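PDB 4MZD: nisin leader peptide-processing serine protease NisP from Lactococcus lactis subsp. lactis, which probably acts as a subtilisin-like serine endopeptidase that removes the leader peptide from the nisin precursor, this chain covering the protease part of a longer cell-wall-anchored protein. Local coordinates for residues Tyr88-Lys93 against Pro166-Asn171; Tyr215-Asn220 against Asn480-Val485. All coordinates share one frame; numbering follows the deposited sequence.

Contact 1 (Tyr88-Lys93 against Pro166-Asn171)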
loop_
_atom_site.group_PDB
_atom_site.type_symbol
_atom_site.label_atom_id
_atom_site.label_comp_id
_atom_site.label_asym_id
_atom_site.label_seq_id
_atom_site.Cartn_x
_atom_site.Cartn_y
_atom_site.Cartn_z
ATOM N N TYR A 88 -1.084 13.722 18.864
ATOM C CA TYR A 88 -1.295 12.380 19.392
ATOM C C TYR A 88 -0.066 11.479 19.295
ATOM O O TYR A 88 0.600 11.429 18.262
ATOM C CB TYR A 88 -2.479 11.698 18.691
ATOM C CG TYR A 88 -2.853 10.415 19.378
ATOM C CD1 TYR A 88 -3.480 10.446 20.615
ATOM C CD2 TYR A 88 -2.548 9.177 18.822
ATOM C CE1 TYR A 88 -3.799 9.292 21.281
ATOM C CE2 TYR A 88 -2.870 8.006 19.481
ATOM C CZ TYR A 88 -3.496 8.074 20.715
ATOM O OH TYR A 88 -3.825 6.929 21.400
ATOM N N GLN A 89 0.209 10.760 20.380
ATOM C CA GLN A 89 1.278 9.768 20.434
ATOM C C GLN A 89 0.665 8.405 20.732
ATOM O O GLN A 89 0.025 8.231 21.764
ATOM C CB GLN A 89 2.275 10.135 21.537
ATOM C CG GLN A 89 3.131 8.979 22.017
ATOM C CD GLN A 89 4.064 8.474 20.949
ATOM O OE1 GLN A 89 4.706 9.259 20.250
ATOM N NE2 GLN A 89 4.147 7.155 20.810
ATOM N N PRO A 90 0.857 7.427 19.833
ATOM C CA PRO A 90 0.204 6.129 20.031
ATOM C C PRO A 90 0.806 5.288 21.150
ATOM O O PRO A 90 1.988 5.402 21.488
ATOM C CB PRO A 90 0.414 5.426 18.687
ATOM C CG PRO A 90 1.685 6.031 18.161
ATOM C CD PRO A 90 1.634 7.473 18.581
ATOM N N SER A 91 -0.041 4.436 21.712
ATOM C CA SER A 91 0.374 3.429 22.669
ATOM C C SER A 91 1.035 2.259 21.952
ATOM O O SER A 91 1.098 2.216 20.723
ATOM C CB SER A 91 -0.837 2.912 23.442
ATOM O OG SER A 91 -1.535 1.934 22.682
ATOM N N LYS A 92 1.500 1.289 22.733
ATOM C CA LYS A 92 2.109 0.084 22.184
ATOM C C LYS A 92 1.085 -0.995 21.848
ATOM O O LYS A 92 1.447 -2.073 21.377
ATOM C CB LYS A 92 3.157 -0.473 23.149
ATOM C CG LYS A 92 4.362 0.428 23.330
ATOM C CD LYS A 92 5.034 0.734 22.003
ATOM C CE LYS A 92 6.405 1.353 22.217
ATOM N NZ LYS A 92 7.059 1.692 20.929
ATOM N N LYS A 93 -0.194 -0.716 22.089
ATOM C CA LYS A 93 -1.235 -1.715 21.862
ATOM C C LYS A 93 -1.648 -1.832 20.391
ATOM O O LYS A 93 -2.155 -2.868 19.967
ATOM C CB LYS A 93 -2.460 -1.407 22.722
ATOM C CG LYS A 93 -2.245 -1.597 24.206
ATOM C CD LYS A 93 -3.532 -1.350 24.974
ATOM C CE LYS A 93 -4.692 -2.166 24.410
ATOM N NZ LYS A 93 -5.339 -1.522 23.227
ATOM N N PRO A 166 5.100 8.152 13.688
ATOM C CA PRO A 166 6.463 7.758 14.056
ATOM C C PRO A 166 6.500 6.812 15.253
ATOM O O PRO A 166 5.930 7.098 16.306
ATOM C CB PRO A 166 7.134 9.098 14.385
ATOM C CG PRO A 166 6.383 10.087 13.537
ATOM C CD PRO A 166 4.957 9.616 13.595
ATOM N N GLY A 167 7.172 5.683 15.068
ATOM C CA GLY A 167 7.361 4.717 16.126
ATOM C C GLY A 167 6.201 3.766 16.374
ATOM O O GLY A 167 6.303 2.890 17.231
ATOM N N ILE A 168 5.095 3.912 15.645
ATOM C CA ILE A 168 3.987 2.981 15.813
ATOM C C ILE A 168 4.451 1.561 15.479
ATOM O O ILE A 168 5.252 1.347 14.574
ATOM C CB ILE A 168 2.748 3.408 14.987
ATOM C CG1 ILE A 168 1.466 2.829 15.579
ATOM C CG2 ILE A 168 2.911 3.050 13.510
ATOM C CD1 ILE A 168 0.221 3.544 15.084
ATOM N N THR A 169 3.954 0.582 16.219
ATOM C CA THR A 169 4.411 -0.789 16.046
ATOM C C THR A 169 4.020 -1.333 14.680
ATOM O O THR A 169 2.874 -1.181 14.242
ATOM C CB THR A 169 3.846 -1.691 17.154
ATOM O OG1 THR A 169 4.248 -1.166 18.424
ATOM C CG2 THR A 169 4.369 -3.105 17.026
ATOM N N VAL A 170 4.984 -1.952 14.006
ATOM C CA VAL A 170 4.714 -2.650 12.754
ATOM C C VAL A 170 5.145 -4.108 12.847
ATOM O O VAL A 170 6.212 -4.426 13.398
ATOM C CB VAL A 170 5.383 -1.967 11.541
ATOM C CG1 VAL A 170 4.807 -0.579 11.355
ATOM C CG2 VAL A 170 6.895 -1.923 11.684
ATOM N N ASN A 171 4.291 -4.984 12.323
ATOM C CA ASN A 171 4.575 -6.404 12.222
ATOM C C ASN A 171 4.678 -6.764 10.744
ATOM O O ASN A 171 4.001 -6.155 9.920
ATOM C CB ASN A 171 3.495 -7.212 12.936
ATOM C CG ASN A 171 3.526 -7.006 14.440
ATOM O OD1 ASN A 171 4.564 -7.165 15.077
ATOM N ND2 ASN A 171 2.397 -6.624 15.004
HETATM O O HOH W 1 5.534 5.961 18.828
HETATM O O HOH W 2 4.466 9.114 17.404
HETATM O O HOH W 3 2.432 0.798 18.653
HETATM O O HOH W 4 4.021 -2.791 20.608
HETATM O O HOH W 5 6.871 -0.121 18.824
HETATM O O HOH W 6 4.677 3.434 19.838
#

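Contact 2 (Tyr215-Asn220 against Asn480-Val485)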
loop_
_atom_site.group_PDB
_atom_site.type_symbol
_atom_site.label_atom_id
_atom_site.label_comp_id
_atom_site.label_asym_id
_atom_site.label_seq_id
_atom_site.Cartn_x
_atom_site.Cartn_y
_atom_site.Cartn_z
ATOM N N TYR A 215 -11.099 -16.245 -20.701
ATOM C CA TYR A 215 -9.883 -16.216 -21.491
ATOM C C TYR A 215 -9.958 -17.326 -22.541
ATOM O O TYR A 215 -10.931 -18.082 -22.591
ATOM C CB TYR A 215 -8.674 -16.424 -20.592
ATOM C CG TYR A 215 -8.475 -15.329 -19.568
ATOM C CD1 TYR A 215 -7.867 -14.136 -19.919
ATOM C CD2 TYR A 215 -8.890 -15.493 -18.253
ATOM C CE1 TYR A 215 -7.672 -13.135 -18.996
ATOM C CE2 TYR A 215 -8.701 -14.493 -17.316
ATOM C CZ TYR A 215 -8.085 -13.311 -17.692
ATOM O OH TYR A 215 -7.853 -12.294 -16.780
ATOM N N ASP A 216 -8.932 -17.431 -23.378
ATOM C CA ASP A 216 -8.914 -18.449 -24.424
ATOM C C ASP A 216 -9.113 -19.853 -23.859
ATOM O O ASP A 216 -9.658 -20.724 -24.536
ATOM C CB ASP A 216 -7.617 -18.384 -25.237
ATOM C CG ASP A 216 -7.618 -17.256 -26.253
ATOM O OD1 ASP A 216 -8.680 -16.628 -26.451
ATOM O OD2 ASP A 216 -6.559 -17.008 -26.869
ATOM N N ASP A 217 -8.676 -20.080 -22.623
ATOM C CA ASP A 217 -8.777 -21.412 -22.029
ATOM C C ASP A 217 -10.157 -21.703 -21.440
ATOM O O ASP A 217 -10.381 -22.770 -20.873
ATOM C CB ASP A 217 -7.670 -21.659 -20.988
ATOM C CG ASP A 217 -7.814 -20.792 -19.743
ATOM O OD1 ASP A 217 -8.837 -20.091 -19.593
ATOM O OD2 ASP A 217 -6.894 -20.824 -18.898
ATOM N N GLY A 218 -11.073 -20.748 -21.569
ATOM C CA GLY A 218 -12.446 -20.947 -21.137
ATOM C C GLY A 218 -12.727 -20.556 -19.696
ATOM O O GLY A 218 -13.880 -20.575 -19.260
ATOM N N THR A 219 -11.681 -20.203 -18.955
ATOM C CA THR A 219 -11.824 -19.886 -17.539
ATOM C C THR A 219 -11.683 -18.389 -17.287
ATOM O O THR A 219 -11.429 -17.610 -18.202
ATOM C CB THR A 219 -10.761 -20.612 -16.695
ATOM O OG1 THR A 219 -9.477 -20.020 -16.935
ATOM C CG2 THR A 219 -10.723 -22.102 -17.034
ATOM N N ASN A 220 -11.849 -17.988 -16.032
ATOM C CA ASN A 220 -11.549 -16.614 -15.646
ATOM C C ASN A 220 -10.900 -16.601 -14.263
ATOM O O ASN A 220 -10.479 -17.646 -13.777
ATOM C CB ASN A 220 -12.792 -15.713 -15.738
ATOM C CG ASN A 220 -13.917 -16.167 -14.833
ATOM O OD1 ASN A 220 -13.687 -16.556 -13.690
ATOM N ND2 ASN A 220 -15.148 -16.119 -15.341
ATOM N N ASN A 480 1.715 -8.540 -15.422
ATOM C CA ASN A 480 0.261 -8.517 -15.450
ATOM C C ASN A 480 -0.354 -9.830 -15.921
ATOM O O ASN A 480 -1.538 -9.872 -16.225
ATOM C CB ASN A 480 -0.245 -7.363 -16.321
ATOM C CG ASN A 480 0.011 -6.008 -15.700
ATOM O OD1 ASN A 480 0.765 -5.195 -16.243
ATOM N ND2 ASN A 480 -0.616 -5.753 -14.563
ATOM N N SER A 481 0.429 -10.908 -15.967
ATOM C CA SER A 481 -0.138 -12.219 -16.291
ATOM C C SER A 481 -1.128 -12.646 -15.222
ATOM O O SER A 481 -1.021 -12.218 -14.075
ATOM C CB SER A 481 0.954 -13.282 -16.400
ATOM O OG SER A 481 1.782 -13.051 -17.516
ATOM N N ARG A 482 -2.080 -13.501 -15.589
ATOM C CA ARG A 482 -3.024 -14.008 -14.608
ATOM C C ARG A 482 -2.277 -14.591 -13.423
ATOM O O ARG A 482 -1.338 -15.374 -13.591
ATOM C CB ARG A 482 -3.916 -15.077 -15.226
ATOM C CG ARG A 482 -4.757 -14.570 -16.368
ATOM C CD ARG A 482 -5.455 -15.722 -17.056
ATOM N NE ARG A 482 -6.437 -16.357 -16.188
ATOM C CZ ARG A 482 -7.072 -17.484 -16.492
ATOM N NH1 ARG A 482 -6.802 -18.106 -17.637
ATOM N NH2 ARG A 482 -7.966 -17.993 -15.654
ATOM N N GLY A 483 -2.706 -14.213 -12.226
ATOM C CA GLY A 483 -2.149 -14.764 -11.008
ATOM C C GLY A 483 -0.937 -14.032 -10.461
ATOM O O GLY A 483 -0.512 -14.321 -9.344
ATOM N N ALA A 484 -0.376 -13.093 -11.221
ATOM C CA ALA A 484 0.824 -12.382 -10.766
ATOM C C ALA A 484 0.469 -11.151 -9.936
ATOM O O ALA A 484 -0.143 -10.207 -10.436
ATOM C CB ALA A 484 1.690 -11.982 -11.947
ATOM N N VAL A 485 0.870 -11.159 -8.667
ATOM C CA VAL A 485 0.725 -9.995 -7.800
ATOM C C VAL A 485 2.009 -9.182 -7.898
ATOM O O VAL A 485 3.109 -9.743 -7.852
ATOM C CB VAL A 485 0.477 -10.422 -6.344
ATOM C CG1 VAL A 485 0.497 -9.222 -5.406
ATOM C CG2 VAL A 485 -0.841 -11.167 -6.238
#

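Contact 1 (Tyr88-Lys93 against Pro166-Asn171)
Pro90 and Ile168 form the apolar pair across this contact, with Pro90 CB 4.1 Å from Ile168 CD1. The side chains cross at about a right angle; an Ile168 chi1 of -156°, CG1 anti to the backbone N, brings CG1 and CD1 up to the CB-CG edge of the proline ring. The patch continues onto helix 356-370, where Leu365 touches Pro90 and Ala364 touches Ile168.

Toward Lys92 and Thr169 the CA separation hardly changes (Pro90-Ile168 6.5 Å, Lys92-Thr169 6.6 Å), but waters mediate the polar contacts. The Lys92 chain, bent at chi2 (-57°), crosses Thr169 with CD 4.1 Å from OG1, yet NZ stays 4.0 Å from Gly167 O; a water joins them, 3.1 Å from both. Another donates to Ser91 O and accepts from Thr169 N. A third accepts from Gln89 NE2 and donates to Pro166 O. Gln89 NE2 also bonds Pro90 O, which lies 23° off the amide's own plane, restraining its rotation in part. The contact joins the loop leading into strand 95-100 to the beginning of its parallel neighbour: without direct hydrogen bonds, polar cohesion is water-mediated, and direct packing is shared between the apolar pair and the lysine-threonine crossing.

Contact 2 (Tyr215-Asn220 against Asn480-Val485)
Each segment holds a beta turn: a type I turn from Tyr215 to Gly218 and a type II turn from Ser481 to Ala484. Their backbones stay well apart, the nearest CA atoms, those of Asn220 and Arg482, being 9.0 Å from each other, and the side chain of Arg482 spans the gap. Its CD sits over the Tyr215 ring face, 3.5 Å from the centroid and 13° off the normal, a CH-pi contact. A bend at chi3 (66°) then lays the guanidinium over the ring's CD2-CE2 edge, the two planes only 18° apart.

At the guanidinium's edge, Arg482 NH1 forms a salt bridge with Asp217 OD2 at 3.0 Å, the carboxylate steeply turned against it. Arg482 NH2 donates in plane to Thr219 OG1 at 2.8 Å and weakly to Asn220 O at 3.2 Å. Asp217 OD1 receives Thr219 OG1 at 2.7 Å and Thr219 N at 2.9 Å, so Thr219 is itself held by Arg482's other partner. Asp221 salt-bridges Arg482 NE and bonds Tyr215 OH, which also bonds Arg267. The Thr219 N bond closes an Asx turn; an arginine laid over a tyrosine face and ringed by acceptors ties the C-terminal segment to the loop before helix 222-238.

In the fold
Both contacts are surface contacts away from the predicted catalytic residues. They lie on opposite sides of the chain's centre, their own centres 40 Å apart and their nearest atoms about 16 Å apart. They share no segment. Contact 1 joins the approaches to the parallel neighbours 95-100 and 169-174 of the mixed sheet, whereas in contact 2 only 480-485 leads into that sheet, through the C-terminal strand 486-487, which pairs antiparallel with 200-210. Contact 1 pairs a modest apolar touch, backed by helices 147-156 and 356-370, with a hydrated polar side. In contact 2, by contrast, charge and direct hydrogen bonding dominate, concentrated on one arginine that links segments 260 residues apart.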